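Local coordinates for protein endo-1,4-beta-xylanase (Bacteroides thetaiotaomicron VPI-5482, PDB 3KST) that probably hydrolyses glycosidic bonds in xylan-type plant polysaccharides, as a calcium-binding glycosyl hydrolase of family 43, at residues Phe96-Glu100 and Glu101-Val105; Trp229-Tyr232 and Ser233-Leu237. All coordinates share one frame; numbering follows the deposited sequence. Where two conformers were deposited one is given.

Contact 1. Residues Phe96-Glu100 and Glu101-Val105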
ATOM      1  N   PHE A  96      -5.322   2.419  -8.069  1.00  9.66           N
ATOM      2  CA  PHE A  96      -4.029   2.105  -8.664  1.00  8.96           C
ATOM      3  C   PHE A  96      -3.665   0.698  -8.186  1.00  8.51           C
ATOM      4  O   PHE A  96      -3.785   0.393  -7.010  1.00  8.70           O
ATOM      5  CB  PHE A  96      -2.981   3.128  -8.259  1.00  9.63           C
ATOM      6  CG  PHE A  96      -3.063   4.386  -9.050  1.00  8.74           C
ATOM      7  CD1 PHE A  96      -4.024   5.359  -8.762  1.00 10.70           C
ATOM      8  CD2 PHE A  96      -2.240   4.567 -10.154  1.00 10.93           C
ATOM      9  CE1 PHE A  96      -4.097   6.527  -9.564  1.00 10.64           C
ATOM     10  CE2 PHE A  96      -2.319   5.712 -10.924  1.00 11.46           C
ATOM     11  CZ  PHE A  96      -3.238   6.684 -10.632  1.00 11.71           C
ATOM     12  N   TYR A  97      -3.200  -0.147  -9.090  1.00  8.77           N
ATOM     13  CA  TYR A  97      -2.991  -1.562  -8.746  1.00  8.47           C
ATOM     14  C   TYR A  97      -2.049  -2.268  -9.701  1.00  9.20           C
ATOM     15  O   TYR A  97      -1.626  -1.681 -10.688  1.00  9.38           O
ATOM     16  CB  TYR A  97      -4.347  -2.263  -8.750  1.00  9.55           C
ATOM     17  CG  TYR A  97      -5.076  -2.260 -10.081  1.00  5.89           C
ATOM     18  CD1 TYR A  97      -5.791  -1.126 -10.526  1.00  7.29           C
ATOM     19  CD2 TYR A  97      -5.068  -3.386 -10.900  1.00  6.66           C
ATOM     20  CE1 TYR A  97      -6.485  -1.117 -11.776  1.00  6.14           C
ATOM     21  CE2 TYR A  97      -5.779  -3.408 -12.159  1.00  6.41           C
ATOM     22  CZ  TYR A  97      -6.484  -2.260 -12.578  1.00  8.46           C
ATOM     23  OH  TYR A  97      -7.162  -2.268 -13.784  1.00  8.20           O
ATOM     24  N   SER A  98      -1.723  -3.522  -9.375  1.00  8.76           N
ATOM     25  CA  SER A  98      -0.927  -4.380 -10.208  1.00  8.27           C
ATOM     26  C   SER A  98      -1.812  -5.480 -10.741  1.00  8.29           C
ATOM     27  O   SER A  98      -2.731  -5.901 -10.088  1.00  7.54           O
ATOM     28  CB  SER A  98       0.215  -4.974  -9.409  1.00  7.84           C
ATOM     29  OG  SER A  98       0.993  -3.945  -8.831  1.00  9.49           O
ATOM     30  N   ALA A  99      -1.548  -5.915 -11.960  1.00  7.76           N
ATOM     31  CA  ALA A  99      -2.264  -7.023 -12.590  1.00  6.91           C
ATOM     32  C   ALA A  99      -1.295  -7.645 -13.590  1.00  7.49           C
ATOM     33  O   ALA A  99      -0.720  -6.927 -14.393  1.00  7.40           O
ATOM     34  CB  ALA A  99      -3.586  -6.536 -13.268  1.00  7.86           C
ATOM     35  N   GLU A 100      -1.072  -8.963 -13.512  1.00  8.64           N
ATOM     36  CA  GLU A 100      -0.062  -9.675 -14.328  1.00  9.16           C
ATOM     37  C   GLU A 100       1.336  -9.006 -14.328  1.00  8.91           C
ATOM     38  O   GLU A 100       2.011  -8.945 -15.365  1.00 10.20           O
ATOM     39  CB  GLU A 100      -0.534  -9.899 -15.774  1.00  9.66           C
ATOM     40  CG  GLU A 100      -1.897 -10.523 -15.941  1.00 10.82           C
ATOM     41  CD  GLU A 100      -2.149 -11.163 -17.303  1.00 11.36           C
ATOM     42  OE1 GLU A 100      -1.248 -11.159 -18.180  1.00 12.46           O
ATOM     43  OE2 GLU A 100      -3.263 -11.697 -17.488  1.00 11.27           O
ATOM     44  N   GLU A 101       1.750  -8.505 -13.156  1.00  8.75           N
ATOM     45  CA  GLU A 101       3.019  -7.822 -12.963  1.00  9.52           C
ATOM     46  C   GLU A 101       3.172  -6.527 -13.792  1.00  8.97           C
ATOM     47  O   GLU A 101       4.290  -6.177 -14.162  1.00  8.93           O
ATOM     48  CB  GLU A 101       4.220  -8.792 -13.153  1.00  8.85           C
ATOM     49  CG  GLU A 101       4.256  -9.880 -12.065  1.00 10.69           C
ATOM     50  CD  GLU A 101       5.252 -10.983 -12.313  1.00 14.11           C
ATOM     51  OE1 GLU A 101       5.235 -11.587 -13.414  1.00 12.26           O
ATOM     52  OE2 GLU A 101       6.022 -11.280 -11.377  1.00 18.02           O
ATOM     53  N   HIS A 102       2.059  -5.834 -14.054  1.00  9.10           N
ATOM     54  CA  HIS A 102       2.065  -4.511 -14.712  1.00  8.98           C
ATOM     55  C   HIS A 102       1.233  -3.591 -13.842  1.00  9.28           C
ATOM     56  O   HIS A 102       0.334  -4.060 -13.116  1.00  9.83           O
ATOM     57  CB  HIS A 102       1.528  -4.569 -16.151  1.00  8.22           C
ATOM     58  CG  HIS A 102       2.411  -5.344 -17.062  1.00 11.15           C
ATOM     59  ND1 HIS A 102       2.444  -6.717 -17.075  1.00 11.56           N
ATOM     60  CD2 HIS A 102       3.340  -4.931 -17.960  1.00 12.79           C
ATOM     61  CE1 HIS A 102       3.339  -7.126 -17.962  1.00 13.05           C
ATOM     62  NE2 HIS A 102       3.898  -6.061 -18.509  1.00 14.02           N
ATOM     63  N   ILE A 103       1.512  -2.295 -13.906  1.00  8.45           N
ATOM     64  CA  ILE A 103       0.772  -1.302 -13.107  1.00  8.13           C
ATOM     65  C   ILE A 103      -0.361  -0.694 -13.922  1.00  8.57           C
ATOM     66  O   ILE A 103      -0.175  -0.377 -15.098  1.00  9.37           O
ATOM     67  CB  ILE A 103       1.674  -0.232 -12.501  1.00  9.23           C
ATOM     68  CG1 ILE A 103       2.525   0.507 -13.547  1.00  8.61           C
ATOM     69  CG2 ILE A 103       2.620  -0.920 -11.508  1.00  8.94           C
ATOM     70  CD1 ILE A 103       3.277   1.694 -12.995  1.00 10.45           C
ATOM     71  N   CYS A 104      -1.489  -0.501 -13.252  1.00  9.81           N
ATOM     72  CA  CYS A 104      -2.751  -0.099 -13.850  1.00  9.38           C
ATOM     73  C   CYS A 104      -3.543   0.864 -13.006  1.00  9.98           C
ATOM     74  O   CYS A 104      -3.370   0.937 -11.777  1.00 10.22           O
ATOM     75  CB  CYS A 104      -3.632  -1.348 -14.010  1.00  9.38           C
ATOM     76  SG  CYS A 104      -2.980  -2.681 -15.011  1.00 12.15           S
ATOM     77  N   VAL A 105      -4.487   1.545 -13.665  1.00 10.12           N
ATOM     78  CA  VAL A 105      -5.377   2.466 -12.983  1.00 10.31           C
ATOM     79  C   VAL A 105      -6.794   2.342 -13.538  1.00 10.51           C
ATOM     80  O   VAL A 105      -6.981   2.250 -14.769  1.00 11.05           O
ATOM     81  CB  VAL A 105      -4.859   3.953 -13.043  1.00  9.69           C
ATOM     82  CG1 VAL A 105      -4.679   4.438 -14.475  1.00 12.17           C
ATOM     83  CG2 VAL A 105      -5.770   4.907 -12.244  1.00 10.23           C
TER
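Phe96-Glu100 and Glu101-Val105 form the tip of a beta hairpin, the two-residue type I' turn running from Ala99 to His102 between strands 92-99 and 102-108 of one sheet of the family's beta-propeller. Positive phi at both Glu100 and Glu101 supports the turn type. Two hydrogen-bonded pairs fix the register. Tyr97 N reaches Cys104 O at 2.9 Å and Cys104 N reaches Tyr97 O at 2.8 Å; next to the turn, Ala99 N donates to His102 O (2.9 Å) and His102 N to Ala99 O. Phe96 and Val105, by contrast, form a non-hydrogen-bonded pair whose side chains run side by side. Here Val105 CG2 sits over one ring face, 3.6 Å from the Phe96 ring centroid, a CH-pi contact. On the other side of the hairpin, Tyr97 places CG between its backbone N and carbonyl carbon (chi1 61°), which lays the ring over Cys104. Cys104 CB lies 3.5 Å from the Tyr97 ring centroid, over the face, while Cys104 SG approaches obliquely. Tyr97 OH is hydrogen-bonded to Ser73 OG, outside the hairpin. With an alanine in place of Tyr97, Cys104 CB would probably lose the ring face it packs on and Ser73 OG its phenol partner. At the turn, His102 ND1 donates to Glu100 O at 2.8 Å; the N-H...O angle of 141° makes the bond bent, and ND1 lies 49° out of the Glu100 carbonyl plane, not on a lone pair. Ser98 OG is hydrogen-bonded to the backbone N of Asp130, the aspartate predicted to tune the pKa of the catalytic glutamate. The chemistry is thus divided: backbone bonds set the register, one CH-pi contact packs each face of the hairpin, and the ND1 bond implies that His102 carries a proton on ND1, tying its imidazole to the turn.

Contact 2. Residues Trp229-Tyr232 and Ser233-Leu237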
ATOM      1  N   TRP A 229      17.659   9.971  -1.515  1.00 15.15           N
ATOM      2  CA  TRP A 229      17.106   9.414  -0.276  1.00 14.69           C
ATOM      3  C   TRP A 229      18.113   8.905   0.748  1.00 14.52           C
ATOM      4  O   TRP A 229      19.072   8.210   0.368  1.00 15.94           O
ATOM      5  CB  TRP A 229      16.181   8.243  -0.613  1.00 13.98           C
ATOM      6  CG  TRP A 229      15.136   8.598  -1.579  1.00 14.48           C
ATOM      7  CD1 TRP A 229      15.209   8.522  -2.937  1.00 13.21           C
ATOM      8  CD2 TRP A 229      13.852   9.127  -1.270  1.00 12.24           C
ATOM      9  NE1 TRP A 229      14.027   8.946  -3.500  1.00 14.76           N
ATOM     10  CE2 TRP A 229      13.184   9.346  -2.498  1.00 12.66           C
ATOM     11  CE3 TRP A 229      13.195   9.453  -0.066  1.00 13.16           C
ATOM     12  CZ2 TRP A 229      11.886   9.863  -2.560  1.00 11.33           C
ATOM     13  CZ3 TRP A 229      11.913   9.980  -0.125  1.00 12.41           C
ATOM     14  CH2 TRP A 229      11.269  10.193  -1.368  1.00 10.21           C
ATOM     15  N   VAL A 230      17.891   9.275   2.019  1.00 13.72           N
ATOM     16  CA  VAL A 230      18.711   8.783   3.136  0.50 13.75           C
ATOM     17  C   VAL A 230      17.797   7.936   4.025  1.00 13.49           C
ATOM     18  O   VAL A 230      16.750   8.384   4.467  1.00 12.88           O
ATOM     19  CB  VAL A 230      19.451   9.887   3.944  0.50 13.90           C
ATOM     20  CG1 VAL A 230      20.339  10.715   3.007  0.50 14.30           C
ATOM     21  CG2 VAL A 230      18.489  10.767   4.733  0.50 13.41           C
ATOM     22  N   LYS A 231      18.195   6.684   4.232  1.00 13.50           N
ATOM     23  CA  LYS A 231      17.453   5.733   5.038  1.00 13.26           C
ATOM     24  C   LYS A 231      17.651   6.050   6.494  1.00 13.60           C
ATOM     25  O   LYS A 231      18.765   6.443   6.898  1.00 13.73           O
ATOM     26  CB  LYS A 231      17.911   4.281   4.778  1.00 13.23           C
ATOM     27  CG  LYS A 231      17.418   3.697   3.452  1.00 13.50           C
ATOM     28  CD  LYS A 231      18.145   2.428   3.090  1.00 10.90           C
ATOM     29  CE  LYS A 231      17.692   1.827   1.746  1.00 10.66           C
ATOM     30  NZ  LYS A 231      18.475   0.643   1.332  1.00  7.65           N
ATOM     31  N   TYR A 232      16.567   5.942   7.261  1.00 13.82           N
ATOM     32  CA  TYR A 232      16.606   6.081   8.725  1.00 13.79           C
ATOM     33  C   TYR A 232      17.620   5.061   9.279  1.00 14.56           C
ATOM     34  O   TYR A 232      17.579   3.883   8.906  1.00 13.17           O
ATOM     35  CB  TYR A 232      15.202   5.838   9.268  1.00 14.78           C
ATOM     36  CG  TYR A 232      15.057   5.854  10.773  1.00 15.80           C
ATOM     37  CD1 TYR A 232      15.595   6.889  11.548  1.00 17.87           C
ATOM     38  CD2 TYR A 232      14.316   4.860  11.419  1.00 17.68           C
ATOM     39  CE1 TYR A 232      15.432   6.895  12.949  1.00 19.17           C
ATOM     40  CE2 TYR A 232      14.125   4.870  12.781  1.00 18.77           C
ATOM     41  CZ  TYR A 232      14.668   5.879  13.549  1.00 21.06           C
ATOM     42  OH  TYR A 232      14.459   5.793  14.913  1.00 22.27           O
ATOM     43  N   SER A 233      18.515   5.533  10.153  1.00 14.68           N
ATOM     44  CA  SER A 233      19.592   4.708  10.685  0.50 15.62           C
ATOM     45  C   SER A 233      19.110   3.562  11.591  1.00 15.45           C
ATOM     46  O   SER A 233      19.795   2.549  11.689  1.00 16.96           O
ATOM     47  CB  SER A 233      20.634   5.581  11.416  0.50 15.31           C
ATOM     48  OG  SER A 233      21.857   4.882  11.557  0.50 16.74           O
ATOM     49  N   LYS A 234      17.940   3.726  12.234  1.00 15.58           N
ATOM     50  CA  LYS A 234      17.360   2.699  13.132  1.00 15.44           C
ATOM     51  C   LYS A 234      16.259   1.868  12.442  1.00 14.78           C
ATOM     52  O   LYS A 234      15.386   1.273  13.142  1.00 13.32           O
ATOM     53  CB  LYS A 234      16.764   3.297  14.431  1.00 15.94           C
ATOM     54  CG  LYS A 234      17.556   4.388  15.201  1.00 18.41           C
ATOM     55  CD  LYS A 234      18.563   3.840  16.208  1.00 21.90           C
ATOM     56  CE  LYS A 234      17.886   3.114  17.389  1.00 22.91           C
ATOM     57  NZ  LYS A 234      18.786   3.033  18.581  1.00 25.56           N
ATOM     58  N   ASN A 235      16.246   1.824  11.099  1.00 13.40           N
ATOM     59  CA  ASN A 235      15.329   0.886  10.419  1.00 13.30           C
ATOM     60  C   ASN A 235      15.717  -0.547  10.851  1.00 12.98           C
ATOM     61  O   ASN A 235      16.904  -0.800  11.136  1.00 12.70           O
ATOM     62  CB  ASN A 235      15.403   0.943   8.892  1.00 11.90           C
ATOM     63  CG  ASN A 235      14.642   2.103   8.260  1.00 12.81           C
ATOM     64  OD1 ASN A 235      13.695   2.672   8.802  1.00 11.64           O
ATOM     65  ND2 ASN A 235      15.028   2.402   7.033  1.00 11.28           N
ATOM     66  N   PRO A 236      14.754  -1.489  10.891  1.00 13.71           N
ATOM     67  CA  PRO A 236      13.332  -1.312  10.537  1.00 13.19           C
ATOM     68  C   PRO A 236      12.414  -0.746  11.634  1.00 12.82           C
ATOM     69  O   PRO A 236      12.704  -0.860  12.836  1.00 13.11           O
ATOM     70  CB  PRO A 236      12.904  -2.720  10.168  1.00 12.70           C
ATOM     71  CG  PRO A 236      13.750  -3.624  11.011  1.00 13.74           C
ATOM     72  CD  PRO A 236      15.047  -2.891  11.262  1.00 13.69           C
ATOM     73  N   LEU A 237      11.326  -0.115  11.195  1.00 12.63           N
ATOM     74  CA  LEU A 237      10.280   0.383  12.093  1.00 13.31           C
ATOM     75  C   LEU A 237       9.410  -0.756  12.614  1.00 13.14           C
ATOM     76  O   LEU A 237       8.878  -0.646  13.720  1.00 12.52           O
ATOM     77  CB  LEU A 237       9.353   1.392  11.393  1.00 14.36           C
ATOM     78  CG  LEU A 237       9.787   2.848  11.182  1.00 15.76           C
ATOM     79  CD1 LEU A 237      11.276   2.994  10.989  1.00 19.75           C
ATOM     80  CD2 LEU A 237       8.953   3.505  10.042  1.00 19.53           C
TER
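Tyr232 and Asn235 delimit a type I beta turn that follows edge strand 230-231 of a four-stranded sheet in the propeller. The tight part is built round the Tyr232 ring. With CG anti to the backbone N (chi1 176°), the ring lies against the turn, and Lys234 N stands 3.7 Å above the ring plane, over its centre. Farther out, Lys234 CB meets Tyr232 CZ at 3.4 Å, and Lys234 CG packs beside the phenol oxygen. Asn235 OD1 comes to the ring edge, in its plane, 3.5 Å from Tyr232 CD2; the amide and ring planes are 77° apart. Leu237 CD1 touches that same carbon, CD2 of Tyr232, at 3.6 Å. Tyr219 on strand 216-222 stacks with the Tyr232 ring, and its carbonyl oxygen accepts from Asn235 ND2, which joins the turn to the neighbouring strand. The loose side is the crest. Ser233 and Lys234 are exposed there, and the lysine chain turns at chi2 and chi3, carrying its amino end off from Trp229-Tyr232. Even the bond closing the turn is long: Asn235 N to Tyr232 O, 3.3 Å, with the donor 63° out of the carbonyl plane.

Contact 1 closes well before contact 2 opens along the chain. In the five-bladed beta-propeller expected of this family, contact 1 lies within one antiparallel sheet, while contact 2 is a turn leaving the edge strand 230-231 of another. Their centres lie 28 Å apart and their nearest atoms about 16 Å, so they do not touch. Contact 1 is buried, joining strands 92-99 and 102-108; the Phe96 side chain is about 5 Å from that of the calcium ligand Glu83. Contact 2 is at the surface; the Lys231 side chain is about 12 Å from that of the predicted proton donor, Glu190. Contact 1 thus lies close to the calcium site and contact 2 forms a peripheral turn.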